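Local coordinates for FLAP endonuclease-1 protein (Methanocaldococcus jannaschii, PDB 1A76) that cleaves 5'-flap structures and trims DNA in the 5'-3' direction during replication and repair, using magnesium as its cofactor, at residues D7-L19 against M194-L207. Numbering follows the deposited sequence.
Sequences DFIPKNIISFEDL and MPELIELNEVLEDL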
loop_
_atom_site.group_PDB
_atom_site.type_symbol
_atom_site.label_atom_id
_atom_site.label_comp_id
_atom_site.label_asym_id
_atom_site.label_seq_id
_atom_site.Cartn_x
_atom_site.Cartn_y
_atom_site.Cartn_z
ATOM N N ASP A 7 14.830 -4.600 -11.415
ATOM C CA ASP A 7 16.084 -4.895 -12.096
ATOM C C ASP A 7 16.936 -3.674 -12.442
ATOM O O ASP A 7 18.086 -3.817 -12.839
ATOM C CB ASP A 7 15.770 -5.671 -13.385
ATOM C CG ASP A 7 17.014 -6.187 -14.086
ATOM O OD1 ASP A 7 17.603 -5.436 -14.896
ATOM O OD2 ASP A 7 17.399 -7.349 -13.830
ATOM N N PHE A 8 16.390 -2.478 -12.272
ATOM C CA PHE A 8 17.125 -1.282 -12.653
ATOM C C PHE A 8 17.597 -0.324 -11.583
ATOM O O PHE A 8 18.328 0.610 -11.880
ATOM C CB PHE A 8 16.305 -0.529 -13.690
ATOM C CG PHE A 8 15.808 -1.408 -14.789
ATOM C CD1 PHE A 8 16.663 -1.798 -15.817
ATOM C CD2 PHE A 8 14.503 -1.893 -14.773
ATOM C CE1 PHE A 8 16.231 -2.664 -16.816
ATOM C CE2 PHE A 8 14.061 -2.757 -15.767
ATOM C CZ PHE A 8 14.931 -3.145 -16.793
ATOM N N ILE A 9 17.209 -0.540 -10.340
ATOM C CA ILE A 9 17.655 0.367 -9.298
ATOM C C ILE A 9 18.424 -0.349 -8.205
ATOM O O ILE A 9 18.215 -1.539 -7.963
ATOM C CB ILE A 9 16.461 1.121 -8.676
ATOM C CG1 ILE A 9 15.515 0.135 -7.993
ATOM C CG2 ILE A 9 15.703 1.877 -9.763
ATOM C CD1 ILE A 9 14.282 0.787 -7.419
ATOM N N PRO A 10 19.363 0.361 -7.556
ATOM C CA PRO A 10 20.133 -0.268 -6.477
ATOM C C PRO A 10 19.237 -0.601 -5.287
ATOM O O PRO A 10 18.300 0.127 -4.977
ATOM C CB PRO A 10 21.207 0.769 -6.129
ATOM C CG PRO A 10 20.674 2.080 -6.643
ATOM C CD PRO A 10 19.797 1.749 -7.829
ATOM N N LYS A 11 19.508 -1.733 -4.649
ATOM C CA LYS A 11 18.745 -2.152 -3.484
ATOM C C LYS A 11 19.587 -3.160 -2.742
ATOM O O LYS A 11 20.528 -3.711 -3.305
ATOM C CB LYS A 11 17.414 -2.775 -3.897
ATOM C CG LYS A 11 17.543 -4.128 -4.550
ATOM C CD LYS A 11 17.206 -4.046 -6.025
ATOM C CE LYS A 11 15.762 -4.413 -6.271
ATOM N NZ LYS A 11 14.877 -3.385 -5.669
ATOM N N ASN A 12 19.273 -3.394 -1.475
ATOM C CA ASN A 12 20.048 -4.350 -0.701
ATOM C C ASN A 12 19.197 -5.187 0.237
ATOM O O ASN A 12 18.213 -4.714 0.810
ATOM C CB ASN A 12 21.125 -3.620 0.108
ATOM C CG ASN A 12 22.107 -2.857 -0.775
ATOM O OD1 ASN A 12 23.018 -3.444 -1.361
ATOM N ND2 ASN A 12 21.923 -1.544 -0.874
ATOM N N ILE A 13 19.593 -6.435 0.390
ATOM C CA ILE A 13 18.905 -7.346 1.295
ATOM C C ILE A 13 19.263 -6.850 2.692
ATOM O O ILE A 13 20.400 -6.440 2.941
ATOM C CB ILE A 13 19.403 -8.822 1.117
ATOM C CG1 ILE A 13 18.702 -9.485 -0.078
ATOM C CG2 ILE A 13 19.151 -9.626 2.406
ATOM C CD1 ILE A 13 19.440 -10.744 -0.643
ATOM N N ILE A 14 18.289 -6.840 3.590
ATOM C CA ILE A 14 18.538 -6.425 4.962
ATOM C C ILE A 14 17.984 -7.507 5.886
ATOM O O ILE A 14 16.928 -8.075 5.617
ATOM C CB ILE A 14 17.872 -5.043 5.288
ATOM C CG1 ILE A 14 18.343 -4.557 6.664
ATOM C CG2 ILE A 14 16.340 -5.153 5.243
ATOM C CD1 ILE A 14 18.071 -3.081 6.953
ATOM N N SER A 15 18.691 -7.821 6.968
ATOM C CA SER A 15 18.174 -8.843 7.869
ATOM C C SER A 15 17.079 -8.268 8.774
ATOM O O SER A 15 16.981 -7.055 8.949
ATOM C CB SER A 15 19.295 -9.409 8.732
ATOM O OG SER A 15 19.822 -8.397 9.571
ATOM N N PHE A 16 16.247 -9.140 9.331
ATOM C CA PHE A 16 15.191 -8.703 10.237
ATOM C C PHE A 16 15.837 -8.048 11.456
ATOM O O PHE A 16 15.284 -7.124 12.054
ATOM C CB PHE A 16 14.348 -9.907 10.674
ATOM C CG PHE A 16 12.925 -9.574 11.020
ATOM C CD1 PHE A 16 12.250 -8.552 10.369
ATOM C CD2 PHE A 16 12.258 -10.297 12.003
ATOM C CE1 PHE A 16 10.928 -8.254 10.690
ATOM C CE2 PHE A 16 10.938 -10.011 12.337
ATOM C CZ PHE A 16 10.270 -8.987 11.680
ATOM N N GLU A 17 17.027 -8.517 11.814
ATOM C CA GLU A 17 17.736 -7.974 12.968
ATOM C C GLU A 17 18.116 -6.506 12.801
ATOM O O GLU A 17 17.954 -5.708 13.722
ATOM C CB GLU A 17 19.007 -8.786 13.242
ATOM C CG GLU A 17 19.841 -8.264 14.409
ATOM C CD GLU A 17 21.114 -7.566 13.963
ATOM O OE1 GLU A 17 22.087 -8.267 13.603
ATOM O OE2 GLU A 17 21.144 -6.313 13.975
ATOM N N ASP A 18 18.630 -6.154 11.628
ATOM C CA ASP A 18 19.045 -4.781 11.382
ATOM C C ASP A 18 17.849 -3.849 11.196
ATOM O O ASP A 18 18.007 -2.654 10.991
ATOM C CB ASP A 18 19.976 -4.716 10.164
ATOM C CG ASP A 18 21.353 -5.321 10.445
ATOM O OD1 ASP A 18 21.657 -5.607 11.620
ATOM O OD2 ASP A 18 22.131 -5.515 9.490
ATOM N N LEU A 19 16.653 -4.412 11.275
ATOM C CA LEU A 19 15.417 -3.647 11.138
ATOM C C LEU A 19 14.851 -3.410 12.547
ATOM O O LEU A 19 13.871 -2.682 12.734
ATOM C CB LEU A 19 14.424 -4.457 10.307
ATOM C CG LEU A 19 13.875 -3.987 8.960
ATOM C CD1 LEU A 19 14.715 -2.881 8.387
ATOM C CD2 LEU A 19 13.786 -5.189 8.015
ATOM N N MET A 194 14.113 -12.468 1.162
ATOM C CA MET A 194 14.610 -11.665 2.264
ATOM C C MET A 194 14.138 -10.217 2.223
ATOM O O MET A 194 13.833 -9.679 1.160
ATOM C CB MET A 194 16.138 -11.670 2.251
ATOM C CG MET A 194 16.731 -12.967 2.690
ATOM S SD MET A 194 16.763 -13.046 4.467
ATOM C CE MET A 194 18.167 -12.049 4.822
ATOM N N PRO A 195 14.052 -9.572 3.393
ATOM C CA PRO A 195 13.615 -8.175 3.396
ATOM C C PRO A 195 14.556 -7.431 2.468
ATOM O O PRO A 195 15.739 -7.766 2.389
ATOM C CB PRO A 195 13.793 -7.739 4.846
ATOM C CG PRO A 195 13.747 -8.996 5.625
ATOM C CD PRO A 195 14.323 -10.075 4.748
ATOM N N GLU A 196 14.032 -6.441 1.758
ATOM C CA GLU A 196 14.832 -5.659 0.830
ATOM C C GLU A 196 14.654 -4.159 1.065
ATOM O O GLU A 196 13.530 -3.636 1.069
ATOM C CB GLU A 196 14.447 -6.003 -0.607
ATOM C CG GLU A 196 14.863 -4.949 -1.643
ATOM C CD GLU A 196 14.524 -5.372 -3.065
ATOM O OE1 GLU A 196 15.056 -6.404 -3.510
ATOM O OE2 GLU A 196 13.725 -4.682 -3.734
ATOM N N LEU A 197 15.772 -3.474 1.256
ATOM C CA LEU A 197 15.736 -2.042 1.486
ATOM C C LEU A 197 16.174 -1.266 0.249
ATOM O O LEU A 197 17.171 -1.608 -0.403
ATOM C CB LEU A 197 16.644 -1.677 2.668
ATOM C CG LEU A 197 16.850 -0.179 2.922
ATOM C CD1 LEU A 197 15.592 0.412 3.525
ATOM C CD2 LEU A 197 18.042 0.029 3.835
ATOM N N ILE A 198 15.405 -0.230 -0.070
ATOM C CA ILE A 198 15.710 0.651 -1.193
ATOM C C ILE A 198 15.828 2.051 -0.599
ATOM O O ILE A 198 14.880 2.558 0.007
ATOM C CB ILE A 198 14.588 0.674 -2.275
ATOM C CG1 ILE A 198 14.368 -0.723 -2.865
ATOM C CG2 ILE A 198 14.989 1.631 -3.412
ATOM C CD1 ILE A 198 13.119 -1.421 -2.372
ATOM N N GLU A 199 17.004 2.658 -0.736
ATOM C CA GLU A 199 17.227 4.016 -0.238
ATOM C C GLU A 199 17.202 4.952 -1.431
ATOM O O GLU A 199 18.052 4.846 -2.311
ATOM C CB GLU A 199 18.589 4.137 0.468
ATOM C CG GLU A 199 18.636 5.273 1.488
ATOM C CD GLU A 199 20.048 5.743 1.816
ATOM O OE1 GLU A 199 20.984 4.917 1.749
ATOM O OE2 GLU A 199 20.218 6.941 2.147
ATOM N N LEU A 200 16.237 5.866 -1.452
ATOM C CA LEU A 200 16.080 6.819 -2.560
ATOM C C LEU A 200 17.366 7.588 -2.893
ATOM O O LEU A 200 17.731 7.719 -4.060
ATOM C CB LEU A 200 14.944 7.801 -2.256
ATOM C CG LEU A 200 14.523 8.819 -3.341
ATOM C CD1 LEU A 200 14.011 8.101 -4.603
ATOM C CD2 LEU A 200 13.433 9.741 -2.787
ATOM N N ASN A 201 18.049 8.089 -1.868
ATOM C CA ASN A 201 19.291 8.817 -2.084
ATOM C C ASN A 201 20.285 7.954 -2.844
ATOM O O ASN A 201 20.969 8.437 -3.736
ATOM C CB ASN A 201 19.915 9.254 -0.758
ATOM C CG ASN A 201 20.982 10.314 -0.948
ATOM O OD1 ASN A 201 20.706 11.400 -1.456
ATOM N ND2 ASN A 201 22.208 10.002 -0.550
ATOM N N GLU A 202 20.370 6.679 -2.482
ATOM C CA GLU A 202 21.287 5.777 -3.164
ATOM C C GLU A 202 20.896 5.577 -4.629
ATOM O O GLU A 202 21.762 5.571 -5.509
ATOM C CB GLU A 202 21.332 4.425 -2.454
ATOM C CG GLU A 202 21.665 3.259 -3.376
ATOM C CD GLU A 202 22.106 2.028 -2.612
ATOM O OE1 GLU A 202 21.289 1.484 -1.842
ATOM O OE2 GLU A 202 23.271 1.605 -2.777
ATOM N N VAL A 203 19.597 5.399 -4.883
ATOM C CA VAL A 203 19.093 5.209 -6.237
ATOM C C VAL A 203 19.508 6.396 -7.110
ATOM O O VAL A 203 20.094 6.230 -8.176
ATOM C CB VAL A 203 17.532 5.110 -6.275
ATOM C CG1 VAL A 203 17.055 5.034 -7.725
ATOM C CG2 VAL A 203 17.054 3.876 -5.525
ATOM N N LEU A 204 19.208 7.601 -6.638
ATOM C CA LEU A 204 19.522 8.822 -7.389
ATOM C C LEU A 204 21.017 9.056 -7.636
ATOM O O LEU A 204 21.409 9.416 -8.748
ATOM C CB LEU A 204 18.907 10.029 -6.674
ATOM C CG LEU A 204 17.435 9.848 -6.292
ATOM C CD1 LEU A 204 16.841 11.161 -5.794
ATOM C CD2 LEU A 204 16.670 9.344 -7.522
ATOM N N GLU A 205 21.845 8.849 -6.611
ATOM C CA GLU A 205 23.287 9.050 -6.746
ATOM C C GLU A 205 23.913 8.017 -7.686
ATOM O O GLU A 205 24.740 8.359 -8.538
ATOM C CB GLU A 205 23.973 8.982 -5.372
ATOM C CG GLU A 205 23.575 10.113 -4.399
ATOM C CD GLU A 205 24.237 11.454 -4.698
ATOM O OE1 GLU A 205 24.864 11.611 -5.769
ATOM O OE2 GLU A 205 24.117 12.362 -3.850
ATOM N N ASP A 206 23.515 6.758 -7.528
ATOM C CA ASP A 206 24.036 5.683 -8.368
ATOM C C ASP A 206 23.655 5.820 -9.836
ATOM O O ASP A 206 24.483 5.574 -10.708
ATOM C CB ASP A 206 23.561 4.327 -7.847
ATOM C CG ASP A 206 24.322 3.889 -6.620
ATOM O OD1 ASP A 206 25.025 4.748 -6.034
ATOM O OD2 ASP A 206 24.217 2.702 -6.240
ATOM N N LEU A 207 22.406 6.203 -10.103
ATOM C CA LEU A 207 21.929 6.363 -11.478
ATOM C C LEU A 207 22.211 7.763 -12.031
ATOM O O LEU A 207 22.055 8.016 -13.225
ATOM C CB LEU A 207 20.424 6.073 -11.561
ATOM C CG LEU A 207 19.986 4.600 -11.497
ATOM C CD1 LEU A 207 18.469 4.513 -11.533
ATOM C CD2 LEU A 207 20.561 3.830 -12.666
#
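Asn12 and Leu197 face each other as an antiparallel hydrogen-bonded pair: Asn12 N donates to Leu197 O at 3.0 Å, and Leu197 N returns a bond of 2.8 Å to Asn12 O. Two residues on, Ile14 N reaches Pro195 O at 3.0 Å; the N-H points nearly straight at the oxygen, but from above the carbonyl plane, 44° out of it. Pro195 has no N-H to give back; its ring instead lies against Ile14 O and, through CB, against Ile14 CG2. Between these pairs, Ile13 and Glu196 form a non-hydrogen-bonded pair, and Ile13 CG2 is met by Met194 CE at 3.6 Å.

On the face of Ile13 and Glu196, Lys11 NZ forms a salt bridge of 2.6 Å with Glu196 OE2, coming from above the carboxylate plane. Lys11 CG sits between its backbone N and carbonyl carbon (chi1 71°), and further bends fold the chain over the carboxylate, whereas Glu196 runs out extended. The hydroxyl of Tyr174 bonds both NZ and OE2, and Arg186 NE adds a second salt bridge to OE2, so three groups grip this oxygen. A glutamine here would probably leave Lys11 and Arg186 without a balancing charge.

Beyond the strands, Pro10 CG rests on Val203 CA (3.5 Å) and beside Glu202 CG on the first turns of helix 200-207, with Asp206 OD2 against Pro10 CB. Next to Pro10 in the chain, Ile9 CG2 packs on Val203 CG1 at 4.0 Å. The N-domain thus adds its short strand 12-13 antiparallel to strand 196-199 of the I-domain, which pairs on its other side with strand 183-186; strand 12-13 is an outermost strand of the mixed central sheet of the PIN-like nuclease fold of the XPG/RAD2 family.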